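Long-range contact in protein kinase (Perkinsela sp. CCAP 1560/4, PDB 6TLX), which is a kinetoplastid kinetochore protein (KKT2a) whose zinc-binding central domain is likely to direct it to centromeres: residues 75-79 / 103-107. Residues are numbered along the deposited sequence; the frame is centred on the assembly and turned at random.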
# COMPACT_ATOMS: atom_id res chain seq x y z
N GLN A 75 -2.19 7.94 13.03
CA GLN A 75 -1.79 8.25 11.65
C GLN A 75 -1.70 6.91 10.94
O GLN A 75 -1.10 6.03 11.52
CB GLN A 75 -0.42 8.92 11.68
CG GLN A 75 0.28 8.94 10.34
CD GLN A 75 -0.53 9.71 9.33
OE1 GLN A 75 -1.74 9.82 9.46
NE2 GLN A 75 0.13 10.24 8.32
N ASP A 76 -2.37 6.73 9.81
CA ASP A 76 -2.23 5.44 9.14
C ASP A 76 -0.75 5.20 8.84
O ASP A 76 -0.15 6.03 8.16
CB ASP A 76 -3.05 5.44 7.83
CG ASP A 76 -3.37 4.07 7.26
OD1 ASP A 76 -2.79 3.07 7.76
OD2 ASP A 76 -4.19 3.99 6.32
N GLU A 77 -0.15 4.10 9.34
CA GLU A 77 1.27 3.81 9.11
C GLU A 77 1.65 3.81 7.62
O GLU A 77 2.74 4.24 7.24
CB GLU A 77 1.67 2.49 9.76
CG GLU A 77 3.18 2.31 9.81
CD GLU A 77 3.67 0.87 9.89
OE1 GLU A 77 4.91 0.67 9.94
OE2 GLU A 77 2.82 -0.05 9.89
N ARG A 78 0.71 3.37 6.77
CA ARG A 78 0.85 3.30 5.32
C ARG A 78 0.90 4.68 4.64
O ARG A 78 1.35 4.77 3.50
CB ARG A 78 -0.33 2.53 4.73
CG ARG A 78 -0.62 1.20 5.41
CD ARG A 78 -2.10 0.93 5.34
NE ARG A 78 -2.40 -0.45 5.01
CZ ARG A 78 -3.62 -0.90 4.74
NH1 ARG A 78 -4.67 -0.07 4.76
NH2 ARG A 78 -3.82 -2.18 4.44
N THR A 79 0.48 5.69 5.37
CA THR A 79 0.42 7.01 4.75
C THR A 79 1.57 7.85 5.24
O THR A 79 1.99 8.74 4.52
CB THR A 79 -0.77 7.72 5.36
OG1 THR A 79 -1.82 7.26 4.54
CG2 THR A 79 -0.66 9.23 5.30
N ALA A 103 0.80 4.13 -0.53
CA ALA A 103 0.28 5.36 0.05
C ALA A 103 -0.72 6.08 -0.86
O ALA A 103 -1.83 6.36 -0.42
CB ALA A 103 1.43 6.29 0.44
N SER A 104 -0.39 6.29 -2.14
CA SER A 104 -1.28 6.98 -3.05
C SER A 104 -2.61 6.26 -3.32
O SER A 104 -3.60 6.93 -3.60
CB SER A 104 -0.58 7.31 -4.36
OG SER A 104 0.08 6.18 -4.89
N ILE A 105 -2.65 4.91 -3.23
CA ILE A 105 -3.91 4.20 -3.47
C ILE A 105 -4.80 4.24 -2.20
O ILE A 105 -6.03 4.28 -2.29
CB ILE A 105 -3.72 2.78 -4.05
CG1 ILE A 105 -5.06 2.14 -4.45
CG2 ILE A 105 -2.90 1.87 -3.16
CD1 ILE A 105 -5.82 2.90 -5.55
N ILE A 106 -4.17 4.30 -1.00
CA ILE A 106 -4.88 4.47 0.27
C ILE A 106 -5.46 5.89 0.22
O ILE A 106 -6.67 6.02 0.29
CB ILE A 106 -3.95 4.28 1.48
CG1 ILE A 106 -3.08 3.02 1.36
CG2 ILE A 106 -4.74 4.33 2.78
CD1 ILE A 106 -3.82 1.75 1.35
N HIS A 107 -4.64 6.94 -0.11
CA HIS A 107 -5.17 8.29 -0.27
C HIS A 107 -6.32 8.36 -1.27
O HIS A 107 -7.42 8.73 -0.89
CB HIS A 107 -4.10 9.35 -0.60
CG HIS A 107 -3.05 9.54 0.46
ND1 HIS A 107 -1.78 10.03 0.16
CD2 HIS A 107 -3.10 9.24 1.79
CE1 HIS A 107 -1.10 10.02 1.31
NE2 HIS A 107 -1.85 9.55 2.31
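His107 NE2 gives a weak, bent hydrogen bond to Thr79 OG1 (3.2 Å, 123° at the hydrogen), the hydroxyl lying oblique to the plane of the imidazole. The Thr79 methyl CG2 lies at the ring's edge, in its plane, while the carbonyl oxygen of Ala103, one helical turn back, sits over one face near the rim. Thr79 thus meets the same corner of the ring with both branches of its side chain. With an alanine in place of Thr79, lacking both hydroxyl and methyl, His107 NE2 would probably lose this acceptor and the ring its edge contact, leaving the imidazole freer to turn. With chi1 at -48°, Ile106 CG2 stands anti to the backbone N and faces the Asp76 carboxylate, 3.6 Å from OD2, while CG1 carries CD1 over one face of the Arg78 guanidinium, 4.0 Å from NH1; Ile21 also touches Ile106. Ala103 CB packs against the backbone carbonyl of Arg78, 3.4 Å from its O. Residues 76-79 form a type I beta turn, closed by Thr79 N to Asp76 O (2.9 Å). The long connection between strands 60-61 and 88-90 thereby packs on the early turns of helix 99-127, near the zinc site of Cys54, Cys57, Cys98 and Cys101.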